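Local coordinates for alanine dehydrogenase/pyridine nucleotide transhydrogenase (Mycobacterium smegmatis str. MC2 155, PDB 3P2Y), which probably binds pyridine nucleotides and takes part in the transhydrogenation between NADH and NADP that is coupled to proton pumping across the membrane, at residues I25-E30 / V38-K43; S49-E54 / L350-L355. All coordinates share one frame; numbering follows the deposited sequence.

From the N terminus, strand 24-27 runs into a loop that folds back over it and leads into helix 42-50; interaction 1 closes this short excursion, with only seven residues between its segments. The chain then follows helix 42-50 to its end, where segment 49-54 opens interaction 2; its second segment, 350-355, comes nearly 300 residues later, so this contact closes a very long loop that takes in most of the chain. The two are in series, neither enclosing nor crossing the other. They nevertheless meet in space: Ile-25 N and Glu-54 O lie 2.8 Å apart, probably hydrogen-bonded between neighbouring strands, and Ile-25 also packs on Leu-351. Together they tie the first beta-alpha-beta unit to helix 336-354.

Interaction 1: residues I25-E30 / V38-K43; sequences IGVPRE and VALVPK
Val-27 carries the apolar part of this contact, with one methyl for each of two residues in the loop ahead of helix 42-50. Its CG2 rests on the side chain of Leu-40, 3.5 Å from CD1 and 3.8 Å from CG. The other methyl, CG1, set opposite the backbone N by a chi1 of -178°, meets Val-38 CG2 at 3.8 Å, the two valines crossing at about a right angle. Ile-25 adds a looser touch, its CG2 lying 4.5 Å from Leu-40 CD1. Val-89 of the adjacent strand 87-89 touches Val-27, Ala-39 and Leu-40, while Ala-344 and Thr-348 of helix 336-354 pack on Leu-40.

No direct hydrogen bond joins the two segments; a water bridges them instead. This water accepts from Ala-39 N at 2.9 Å and donates to Pro-28 O (2.8 Å) and to Glu-30 OE2 (2.9 Å), which ties the backbone of one segment to the other and satisfies a buried amide. Glu-30 is itself held by a salt bridge from OE1 to Lys-90 and by the backbone N of Val-91 and Asn-92.

The arrangement is that of a beta-alpha-beta unit, strand 24-27, helix 42-50 and strand 54-57, in the parallel sheet of the N-terminal alanine dehydrogenase/PNT domain: the connecting loop packs back over the strand end before Val-41, at the N-cap position, leads into the helix.

Interaction 2: residues S49-E54 / L350-L355; sequences SARGLE and LLDLLL. With CA (calcium ion), chain D.
A bend at chi3 (54°) in Arg-51, whose chain is otherwise extended beyond chi1, carries its guanidinium across to Asp-352, whose CG lies beside its own backbone N. The contact thereby joins the end of helix 42-50, in the N-terminal alanine dehydrogenase/PNT range, to helix 336-354, in the C-terminal one. The approach is end-on, with both terminal nitrogens gripping one oxygen: NH1 lies 2.7 Å and NH2 2.9 Å from Asp-352 OD1. This oxygen sits near the guanidinium plane. The carboxylate plane is turned 60° from it, and both nitrogens come from the same face of the acid, NH1 on the syn side and NH2 well above the plane. Both N-H...O bonds are clearly bent.

Beside the salt bridge, Leu-53 CD1 meets Leu-355 CD1 tip to tip at 3.9 Å and also lies over one face of the guanidinium, toward its rim. Gly-52, with positive phi, forms a Schellman motif after helix 42-50, flanked by Arg-51 and Leu-53.

Asp-352 divides its roles. Its carbonyl O binds calcium at 2.3 Å, joined by Leu-355 O at 2.5 Å and two waters, which ties together backbone oxygens at the end of helix 336-354. Its side chain takes the arginine, whose two N-H bonds to OD1 would be expected to favour the ionised carboxylate.

Interaction 1: residues I25-E30 / V38-K43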
# COMPACT_ATOMS: atom_id res chain seq x y z
N ILE A 25 -15.87 -26.39 20.81
CA ILE A 25 -14.72 -25.54 20.50
C ILE A 25 -15.18 -24.08 20.60
O ILE A 25 -16.16 -23.71 19.99
CB ILE A 25 -14.21 -25.84 19.07
CG1 ILE A 25 -14.13 -27.36 18.82
CG2 ILE A 25 -12.86 -25.13 18.82
CD1 ILE A 25 -13.09 -28.08 19.67
N GLY A 26 -14.48 -23.25 21.37
CA GLY A 26 -14.88 -21.84 21.58
C GLY A 26 -13.91 -20.89 20.90
O GLY A 26 -12.70 -21.09 20.96
N VAL A 27 -14.44 -19.88 20.20
CA VAL A 27 -13.63 -18.91 19.49
C VAL A 27 -13.96 -17.52 20.05
O VAL A 27 -15.05 -17.01 19.79
CB VAL A 27 -13.95 -18.89 17.96
CG1 VAL A 27 -13.03 -17.87 17.24
CG2 VAL A 27 -13.73 -20.27 17.34
N PRO A 28 -13.05 -16.90 20.81
CA PRO A 28 -13.31 -15.55 21.32
C PRO A 28 -12.98 -14.42 20.33
O PRO A 28 -12.22 -14.60 19.35
CB PRO A 28 -12.37 -15.43 22.54
CG PRO A 28 -11.30 -16.44 22.33
CD PRO A 28 -11.77 -17.46 21.29
N ARG A 29 -13.57 -13.26 20.59
CA ARG A 29 -13.14 -12.01 19.96
C ARG A 29 -11.79 -11.63 20.55
O ARG A 29 -11.58 -11.71 21.76
CB ARG A 29 -14.16 -10.91 20.24
CG ARG A 29 -13.76 -9.60 19.61
CD ARG A 29 -14.79 -8.52 19.93
NE ARG A 29 -14.24 -7.19 19.65
CZ ARG A 29 -13.50 -6.45 20.52
NH1 ARG A 29 -13.06 -5.25 20.15
NH2 ARG A 29 -13.21 -6.89 21.74
N GLU A 30 -10.84 -11.26 19.68
CA GLU A 30 -9.55 -10.76 20.15
C GLU A 30 -9.68 -9.38 20.77
O GLU A 30 -10.22 -8.49 20.13
CB GLU A 30 -8.56 -10.73 18.97
CG GLU A 30 -8.23 -12.16 18.51
CD GLU A 30 -7.50 -12.96 19.58
OE1 GLU A 30 -6.53 -12.44 20.17
OE2 GLU A 30 -7.91 -14.10 19.85
N VAL A 38 -9.03 -13.34 13.82
CA VAL A 38 -9.91 -14.22 14.62
C VAL A 38 -9.40 -15.65 14.42
O VAL A 38 -8.93 -15.99 13.34
CB VAL A 38 -11.41 -14.07 14.12
CG1 VAL A 38 -11.56 -14.44 12.63
CG2 VAL A 38 -12.37 -14.92 15.00
N ALA A 39 -9.45 -16.49 15.46
CA ALA A 39 -8.71 -17.78 15.38
C ALA A 39 -9.30 -18.77 14.39
O ALA A 39 -8.56 -19.54 13.81
CB ALA A 39 -8.57 -18.44 16.77
N LEU A 40 -10.63 -18.76 14.21
CA LEU A 40 -11.24 -19.55 13.15
C LEU A 40 -12.08 -18.65 12.26
O LEU A 40 -12.76 -17.75 12.76
CB LEU A 40 -12.14 -20.66 13.73
CG LEU A 40 -11.51 -21.71 14.65
CD1 LEU A 40 -12.60 -22.71 15.04
CD2 LEU A 40 -10.30 -22.43 13.95
N VAL A 41 -12.01 -18.90 10.94
CA VAL A 41 -12.85 -18.20 9.98
C VAL A 41 -14.03 -19.10 9.63
O VAL A 41 -13.95 -20.32 9.81
CB VAL A 41 -12.07 -17.85 8.66
CG1 VAL A 41 -10.93 -16.85 8.97
CG2 VAL A 41 -11.53 -19.11 7.97
N PRO A 42 -15.12 -18.52 9.11
CA PRO A 42 -16.31 -19.32 8.82
C PRO A 42 -16.07 -20.57 7.97
O PRO A 42 -16.64 -21.62 8.27
CB PRO A 42 -17.24 -18.31 8.12
CG PRO A 42 -16.88 -16.99 8.83
CD PRO A 42 -15.35 -17.09 8.81
N LYS A 43 -15.22 -20.50 6.95
CA LYS A 43 -14.95 -21.69 6.10
C LYS A 43 -14.38 -22.86 6.88
O LYS A 43 -14.66 -24.02 6.56
CB LYS A 43 -13.98 -21.38 4.93
CG LYS A 43 -14.54 -20.49 3.84
CD LYS A 43 -13.39 -20.14 2.87
CE LYS A 43 -13.82 -19.07 1.87
NZ LYS A 43 -12.85 -19.01 0.75
O HOH W 1 -9.88 -15.52 18.21

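Interaction 2: residues S49-E54 / L350-L355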
# COMPACT_ATOMS: atom_id res chain seq x y z
N SER A 49 -17.89 -28.19 11.98
CA SER A 49 -19.31 -28.52 12.14
C SER A 49 -19.68 -29.79 11.39
O SER A 49 -20.40 -30.64 11.91
CB SER A 49 -20.20 -27.38 11.66
OG SER A 49 -20.06 -26.27 12.52
N ALA A 50 -19.19 -29.88 10.15
CA ALA A 50 -19.45 -31.03 9.27
C ALA A 50 -18.94 -32.35 9.87
O ALA A 50 -19.49 -33.43 9.58
CB ALA A 50 -18.84 -30.80 7.89
N ARG A 51 -17.89 -32.26 10.67
CA ARG A 51 -17.37 -33.43 11.39
C ARG A 51 -18.12 -33.75 12.68
O ARG A 51 -17.83 -34.76 13.32
CB ARG A 51 -15.89 -33.24 11.70
CG ARG A 51 -15.01 -33.28 10.47
CD ARG A 51 -13.69 -32.62 10.76
NE ARG A 51 -13.04 -33.19 11.94
CZ ARG A 51 -11.88 -32.76 12.43
NH1 ARG A 51 -11.26 -31.74 11.85
NH2 ARG A 51 -11.34 -33.35 13.50
N GLY A 52 -19.08 -32.92 13.06
CA GLY A 52 -19.88 -33.18 14.27
C GLY A 52 -19.48 -32.42 15.53
O GLY A 52 -20.14 -32.52 16.56
N LEU A 53 -18.39 -31.64 15.45
CA LEU A 53 -17.98 -30.80 16.59
C LEU A 53 -18.92 -29.63 16.75
O LEU A 53 -19.44 -29.10 15.76
CB LEU A 53 -16.56 -30.29 16.38
CG LEU A 53 -15.49 -31.36 16.25
CD1 LEU A 53 -14.27 -30.87 15.48
CD2 LEU A 53 -15.10 -31.85 17.67
N GLU A 54 -19.13 -29.20 18.00
CA GLU A 54 -19.92 -27.98 18.24
C GLU A 54 -18.95 -26.80 18.32
O GLU A 54 -17.85 -26.93 18.88
CB GLU A 54 -20.72 -28.09 19.54
N LEU A 350 -3.32 -28.80 14.42
CA LEU A 350 -2.87 -29.24 15.74
C LEU A 350 -4.04 -29.87 16.49
O LEU A 350 -3.89 -30.92 17.12
CB LEU A 350 -2.32 -28.08 16.57
CG LEU A 350 -1.99 -28.42 18.04
CD1 LEU A 350 -0.86 -29.46 18.08
CD2 LEU A 350 -1.61 -27.17 18.85
N LEU A 351 -5.20 -29.23 16.43
CA LEU A 351 -6.36 -29.72 17.14
C LEU A 351 -6.69 -31.16 16.71
O LEU A 351 -7.05 -32.01 17.55
CB LEU A 351 -7.56 -28.79 16.89
CG LEU A 351 -8.91 -29.26 17.45
CD1 LEU A 351 -8.85 -29.41 18.99
CD2 LEU A 351 -10.04 -28.28 17.01
N ASP A 352 -6.54 -31.45 15.42
CA ASP A 352 -6.83 -32.79 14.89
C ASP A 352 -5.95 -33.85 15.54
O ASP A 352 -6.38 -35.02 15.65
CB ASP A 352 -6.68 -32.86 13.35
CG ASP A 352 -7.83 -32.17 12.60
OD1 ASP A 352 -8.88 -31.83 13.20
OD2 ASP A 352 -7.66 -31.95 11.38
N LEU A 353 -4.73 -33.48 15.96
CA LEU A 353 -3.88 -34.40 16.72
C LEU A 353 -4.48 -34.71 18.06
O LEU A 353 -4.38 -35.85 18.55
CB LEU A 353 -2.48 -33.84 16.97
CG LEU A 353 -1.52 -33.65 15.80
CD1 LEU A 353 -0.13 -33.33 16.35
CD2 LEU A 353 -1.47 -34.89 14.91
N LEU A 354 -5.08 -33.69 18.67
CA LEU A 354 -5.59 -33.79 20.04
C LEU A 354 -6.94 -34.47 20.13
O LEU A 354 -7.32 -34.93 21.21
CB LEU A 354 -5.70 -32.41 20.67
CG LEU A 354 -4.48 -31.50 20.54
CD1 LEU A 354 -4.82 -30.19 21.16
CD2 LEU A 354 -3.21 -32.09 21.19
N LEU A 355 -7.66 -34.52 19.02
CA LEU A 355 -9.00 -35.12 19.04
C LEU A 355 -8.95 -36.59 18.67
O LEU A 355 -8.21 -36.99 17.79
CB LEU A 355 -9.95 -34.38 18.07
CG LEU A 355 -10.25 -32.91 18.34
CD1 LEU A 355 -11.02 -32.32 17.16
CD2 LEU A 355 -11.00 -32.71 19.66
CA CA D . -7.28 -37.15 15.52
O HOH W 2 -5.29 -37.94 16.58
O HOH W 3 -9.15 -36.10 14.77